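Citrate synthase (Pyrobaculum aerophilum, PDB 2IBP) probably catalyses the condensation of oxaloacetate with acetyl-CoA and water to citrate and CoA, the entry reaction of the tricarboxylic acid cycle. Local coordinates at residues 91-96 and 162-167; 98-103 and 113-118. One frame throughout, in Å; residues are numbered along the deposited sequence. Where two conformers were deposited one is given.

Overall arrangement
From the N terminus the chain leaves helix 77-90, turns through residues 91-94 and enters helix 95-103. A short loop then leads into helix 109-123, which runs back almost antiparallel to its predecessor; contact 2, with nine residues between its segments, closes this hairpin. The chain continues through helix 125-135 into the long helix 141-169, whose C-terminal part returns to residues 91-96 and closes the wider loop of contact 1. Contact 2 is therefore nested inside contact 1. Their centres lie 8 Å apart and both use helix 95-103. Leu-93 CD1 is 3.6 Å from Ile-101 CD1, and Ile-101 CG2 is 3.5 Å from His-165 CA, so helix 95-103 packs on helix 141-169 as well as on helix 109-123.

Contact 1 of 2, residues 91-96 and 162-167; sequences RELHPA and VAYHYR
Tyr-164 reaches from helix 141-169 to the turn before helix 95-103 and donates a hydrogen bond from its OH to Glu-92 OE2, 2.6 Å away. The carboxylate accepts it on the syn side, 16° out of its plane, and comes to the phenol near the ring plane, at the edge. Glu-92 gets there by a fold in its chain: CG stands anti to the backbone N (chi1 -175°), but a bend at chi2 (57°) turns the carboxylate back, so that OE2 also accepts from Leu-93 N at 2.8 Å through its anti lone pair. Two donors thus fix one oxygen, while OE1 forms a salt bridge with Arg-176. With an alanine at Glu-92, the Tyr-164 hydroxyl and Arg-176 would probably lose their acidic partner, and the Leu-93 amide its side-chain acceptor. Leu-93 adds the apolar part, its CD1 meeting Tyr-164 CD2 obliquely at 3.8 Å, the two side chains running alongside one another in opposite senses. One residue on, His-94 ND1 accepts from Ala-96 N at 2.9 Å, close to the imidazole plane. This is an N-cap, and the contact as a whole fastens a capped helix start to helix 141-169 within the predominantly helical citrate synthase fold.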
loop_
_atom_site.group_PDB
_atom_site.type_symbol
_atom_site.label_atom_id
_atom_site.label_comp_id
_atom_site.label_asym_id
_atom_site.label_seq_id
_atom_site.Cartn_x
_atom_site.Cartn_y
_atom_site.Cartn_z
ATOM N N ARG A 91 21.514 -2.166 11.059
ATOM C CA ARG A 91 21.529 -0.895 10.331
ATOM C C ARG A 91 21.988 -0.990 8.892
ATOM O O ARG A 91 21.473 -0.277 8.027
ATOM C CB ARG A 91 22.412 0.129 11.037
ATOM C CG ARG A 91 21.900 0.554 12.358
ATOM C CD ARG A 91 22.901 1.475 13.000
ATOM N NE ARG A 91 22.449 1.927 14.303
ATOM C CZ ARG A 91 23.205 2.612 15.156
ATOM N NH1 ARG A 91 24.478 2.844 14.879
ATOM N NH2 ARG A 91 22.701 3.010 16.303
ATOM N N GLU A 92 23.000 -1.797 8.621
ATOM C CA GLU A 92 23.564 -1.862 7.278
ATOM C C GLU A 92 22.597 -2.537 6.320
ATOM O O GLU A 92 21.830 -3.415 6.724
ATOM C CB GLU A 92 24.901 -2.592 7.276
ATOM C CG GLU A 92 25.626 -2.604 5.942
ATOM C CD GLU A 92 25.911 -1.223 5.369
ATOM O OE1 GLU A 92 27.057 -0.746 5.510
ATOM O OE2 GLU A 92 24.988 -0.588 4.819
ATOM N N LEU A 93 22.605 -2.073 5.077
ATOM C CA LEU A 93 21.720 -2.595 4.069
ATOM C C LEU A 93 22.434 -3.634 3.224
ATOM O O LEU A 93 23.663 -3.641 3.100
ATOM C CB LEU A 93 21.226 -1.453 3.171
ATOM C CG LEU A 93 20.549 -0.306 3.906
ATOM C CD1 LEU A 93 20.255 0.858 2.926
ATOM C CD2 LEU A 93 19.293 -0.790 4.630
ATOM N N HIS A 94 21.627 -4.486 2.597
ATOM C CA HIS A 94 22.105 -5.496 1.663
ATOM C C HIS A 94 22.661 -4.776 0.430
ATOM O O HIS A 94 22.121 -3.739 0.004
ATOM C CB HIS A 94 20.929 -6.382 1.247
ATOM C CG HIS A 94 21.322 -7.582 0.442
ATOM N ND1 HIS A 94 21.636 -7.514 -0.900
ATOM C CD2 HIS A 94 21.411 -8.892 0.783
ATOM C CE1 HIS A 94 21.939 -8.724 -1.340
ATOM N NE2 HIS A 94 21.813 -9.579 -0.338
ATOM N N PRO A 95 23.754 -5.282 -0.149
ATOM C CA PRO A 95 24.289 -4.601 -1.317
ATOM C C PRO A 95 23.264 -4.334 -2.431
ATOM O O PRO A 95 23.338 -3.307 -3.090
ATOM C CB PRO A 95 25.401 -5.545 -1.790
ATOM C CG PRO A 95 25.844 -6.232 -0.564
ATOM C CD PRO A 95 24.610 -6.407 0.271
ATOM N N ALA A 96 22.317 -5.247 -2.642
ATOM C CA ALA A 96 21.307 -5.066 -3.682
ATOM C C ALA A 96 20.458 -3.846 -3.375
ATOM O O ALA A 96 20.106 -3.072 -4.269
ATOM C CB ALA A 96 20.421 -6.299 -3.809
ATOM N N VAL A 162 17.473 6.350 4.077
ATOM C CA VAL A 162 17.348 7.792 3.910
ATOM C C VAL A 162 18.699 8.457 3.683
ATOM O O VAL A 162 18.881 9.233 2.739
ATOM C CB VAL A 162 16.608 8.407 5.105
ATOM C CG1 VAL A 162 16.589 9.944 5.014
ATOM C CG2 VAL A 162 15.189 7.823 5.220
ATOM N N ALA A 163 19.644 8.189 4.584
ATOM C CA ALA A 163 20.967 8.793 4.511
ATOM C C ALA A 163 21.725 8.409 3.242
ATOM O O ALA A 163 22.348 9.266 2.603
ATOM C CB ALA A 163 21.789 8.430 5.746
ATOM N N TYR A 164 21.650 7.133 2.835
ATOM C CA TYR A 164 22.354 6.697 1.634
ATOM C C TYR A 164 21.792 7.406 0.412
ATOM O O TYR A 164 22.530 7.868 -0.439
ATOM C CB TYR A 164 22.219 5.197 1.440
ATOM C CG TYR A 164 23.150 4.346 2.274
ATOM C CD1 TYR A 164 23.810 4.867 3.374
ATOM C CD2 TYR A 164 23.273 2.980 2.028
ATOM C CE1 TYR A 164 24.668 4.079 4.142
ATOM C CE2 TYR A 164 24.096 2.180 2.814
ATOM C CZ TYR A 164 24.780 2.740 3.881
ATOM O OH TYR A 164 25.581 1.957 4.699
ATOM N N HIS A 165 20.476 7.567 0.388
ATOM C CA HIS A 165 19.881 8.279 -0.720
ATOM C C HIS A 165 20.361 9.722 -0.723
ATOM O O HIS A 165 20.725 10.266 -1.776
ATOM C CB HIS A 165 18.377 8.245 -0.661
ATOM C CG HIS A 165 17.748 8.824 -1.878
ATOM N ND1 HIS A 165 17.446 10.161 -1.979
ATOM C CD2 HIS A 165 17.513 8.287 -3.099
ATOM C CE1 HIS A 165 16.973 10.410 -3.188
ATOM N NE2 HIS A 165 17.009 9.291 -3.889
ATOM N N TYR A 166 20.364 10.351 0.449
ATOM C CA TYR A 166 20.834 11.734 0.545
ATOM C C TYR A 166 22.237 11.855 -0.035
ATOM O O TYR A 166 22.493 12.707 -0.874
ATOM C CB TYR A 166 20.783 12.252 1.968
ATOM C CG TYR A 166 21.454 13.591 2.111
ATOM C CD1 TYR A 166 20.866 14.730 1.590
ATOM C CD2 TYR A 166 22.712 13.702 2.693
ATOM C CE1 TYR A 166 21.502 15.951 1.663
ATOM C CE2 TYR A 166 23.333 14.925 2.812
ATOM C CZ TYR A 166 22.742 16.038 2.269
ATOM O OH TYR A 166 23.388 17.261 2.375
ATOM N N ARG A 167 23.142 11.006 0.429
ATOM C CA ARG A 167 24.524 11.025 -0.037
ATOM C C ARG A 167 24.604 10.828 -1.543
ATOM O O ARG A 167 25.270 11.589 -2.232
ATOM C CB ARG A 167 25.326 9.936 0.668
ATOM C CG ARG A 167 25.368 10.075 2.174
ATOM C CD ARG A 167 26.144 11.281 2.640
ATOM N NE ARG A 167 27.565 11.205 2.287
ATOM C CZ ARG A 167 28.453 12.106 2.697
ATOM N NH1 ARG A 167 28.070 13.110 3.474
ATOM N NH2 ARG A 167 29.713 11.988 2.341
#

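Contact 2 of 2, residues 98-103 and 113-118; sequences VEVIRN and LEAAVA
Ile-101 and Ala-116 mark the close point between helices 95-103 and 109-123: their CA atoms are 6.1 Å apart, and Ile-101 CG1 lies 3.7 Å from Ala-116 CB. The segment axes approach to 8.8 Å at 162°, a nearly antiparallel pairing. Two alanines form the receiving surface, and their short side chains let Val-100 come close to the backbone. Val-100 has CG1 anti to its amide nitrogen (chi1 167°), which carries that methyl to Ala-115 CB at 3.9 Å and to the backbone Ala-116 N at 4.1 Å. In Ile-101 CG1 is instead anti to the carbonyl carbon, and the extended chi2 (168°) places CD1 4.0 Å from Ala-116 CB. All four residues are buried and no hydrogen bond crosses between the segments, so the side chains that meet are all apolar. The more open side of helix 95-103 is polar: exposed Arg-102, in one of its two conformers, makes a tentative salt bridge with partly exposed Glu-99 on the same helix. Helix 141-169 covers another flank, Phe-168 packing on Ile-101 and Ile-161 on Ala-116, while Leu-113 rests on helices 233-244 and 363-382. The second subunit also borders the pair: Ala-115 packs on Ala-118 of that subunit, and Glu-114 OE2 is hydrogen-bonded to OG of Ser-235 of the second subunit, which sets this helical hairpin at the dimer interface.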
loop_
_atom_site.group_PDB
_atom_site.type_symbol
_atom_site.label_atom_id
_atom_site.label_comp_id
_atom_site.label_asym_id
_atom_site.label_seq_id
_atom_site.Cartn_x
_atom_site.Cartn_y
_atom_site.Cartn_z
ATOM N N VAL A 98 21.422 -1.197 -1.645
ATOM C CA VAL A 98 22.251 -0.022 -1.887
ATOM C C VAL A 98 22.281 0.304 -3.379
ATOM O O VAL A 98 22.148 1.471 -3.759
ATOM C CB VAL A 98 23.674 -0.223 -1.338
ATOM C CG1 VAL A 98 24.539 0.992 -1.650
ATOM C CG2 VAL A 98 23.600 -0.462 0.153
ATOM N N GLU A 99 22.331 -0.726 -4.226
ATOM C CA GLU A 99 22.303 -0.481 -5.670
ATOM C C GLU A 99 20.950 0.070 -6.095
ATOM O O GLU A 99 20.878 0.920 -6.980
ATOM C CB GLU A 99 22.681 -1.723 -6.458
ATOM C CG GLU A 99 24.120 -2.146 -6.195
ATOM C CD GLU A 99 25.120 -1.012 -6.431
ATOM O OE1 GLU A 99 25.076 -0.393 -7.518
ATOM O OE2 GLU A 99 25.942 -0.732 -5.527
ATOM N N VAL A 100 19.870 -0.437 -5.503
ATOM C CA VAL A 100 18.555 0.103 -5.802
ATOM C C VAL A 100 18.520 1.595 -5.456
ATOM O O VAL A 100 18.100 2.417 -6.258
ATOM C CB VAL A 100 17.456 -0.674 -5.081
ATOM C CG1 VAL A 100 16.130 0.075 -5.120
ATOM C CG2 VAL A 100 17.334 -2.057 -5.716
ATOM N N ILE A 101 18.998 1.951 -4.267
ATOM C CA ILE A 101 19.054 3.366 -3.876
ATOM C C ILE A 101 19.920 4.187 -4.849
ATOM O O ILE A 101 19.540 5.295 -5.248
ATOM C CB ILE A 101 19.583 3.522 -2.438
ATOM C CG1 ILE A 101 18.625 2.841 -1.450
ATOM C CG2 ILE A 101 19.710 5.011 -2.074
ATOM C CD1 ILE A 101 19.210 2.683 -0.019
ATOM N N ARG A 102 21.074 3.657 -5.227
ATOM C CA ARG A 102 21.985 4.344 -6.148
ATOM C C ARG A 102 21.266 4.646 -7.451
ATOM O O ARG A 102 21.350 5.758 -7.988
ATOM C CB ARG A 102 23.193 3.464 -6.446
ATOM C CG ARG A 102 24.250 4.144 -7.303
ATOM C CD ARG A 102 25.327 3.167 -7.731
ATOM N NE ARG A 102 25.891 2.445 -6.596
ATOM C CZ ARG A 102 26.933 2.849 -5.872
ATOM N NH1 ARG A 102 27.542 3.998 -6.128
ATOM N NH2 ARG A 102 27.354 2.095 -4.860
ATOM N N ASN A 103 20.559 3.646 -7.964
ATOM C CA ASN A 103 19.827 3.840 -9.214
ATOM C C ASN A 103 18.734 4.877 -9.136
ATOM O O ASN A 103 18.387 5.477 -10.147
ATOM C CB ASN A 103 19.273 2.543 -9.738
ATOM C CG ASN A 103 20.322 1.756 -10.430
ATOM O OD1 ASN A 103 20.871 2.217 -11.438
ATOM N ND2 ASN A 103 20.712 0.641 -9.842
ATOM N N LEU A 113 12.786 5.237 -0.948
ATOM C CA LEU A 113 12.400 4.519 0.269
ATOM C C LEU A 113 11.501 3.348 -0.082
ATOM O O LEU A 113 11.709 2.243 0.416
ATOM C CB LEU A 113 11.678 5.405 1.274
ATOM C CG LEU A 113 12.572 6.030 2.343
ATOM C CD1 LEU A 113 13.609 6.970 1.728
ATOM C CD2 LEU A 113 11.701 6.755 3.354
ATOM N N GLU A 114 10.468 3.601 -0.885
ATOM C CA GLU A 114 9.532 2.534 -1.254
ATOM C C GLU A 114 10.274 1.371 -1.888
ATOM O O GLU A 114 10.108 0.225 -1.479
ATOM C CB GLU A 114 8.502 3.014 -2.284
ATOM C CG GLU A 114 7.470 3.980 -1.796
ATOM C CD GLU A 114 6.487 4.338 -2.894
ATOM O OE1 GLU A 114 5.954 3.413 -3.558
ATOM O OE2 GLU A 114 6.273 5.546 -3.119
ATOM N N ALA A 115 11.094 1.671 -2.893
ATOM C CA ALA A 115 11.824 0.638 -3.623
ATOM C C ALA A 115 12.894 -0.046 -2.762
ATOM O O ALA A 115 13.056 -1.264 -2.801
ATOM C CB ALA A 115 12.454 1.228 -4.890
ATOM N N ALA A 116 13.600 0.743 -1.955
ATOM C CA ALA A 116 14.648 0.201 -1.098
ATOM C C ALA A 116 14.093 -0.738 -0.023
ATOM O O ALA A 116 14.674 -1.783 0.271
ATOM C CB ALA A 116 15.449 1.350 -0.442
ATOM N N VAL A 117 12.942 -0.399 0.537
ATOM C CA VAL A 117 12.335 -1.259 1.548
ATOM C C VAL A 117 11.914 -2.591 0.916
ATOM O O VAL A 117 12.187 -3.668 1.450
ATOM C CB VAL A 117 11.162 -0.569 2.210
ATOM C CG1 VAL A 117 10.341 -1.567 3.000
ATOM C CG2 VAL A 117 11.669 0.572 3.079
ATOM N N ALA A 118 11.326 -2.529 -0.271
ATOM C CA ALA A 118 10.953 -3.759 -0.978
ATOM C C ALA A 118 12.211 -4.577 -1.292
ATOM O O ALA A 118 12.240 -5.800 -1.120
ATOM C CB ALA A 118 10.220 -3.435 -2.285
#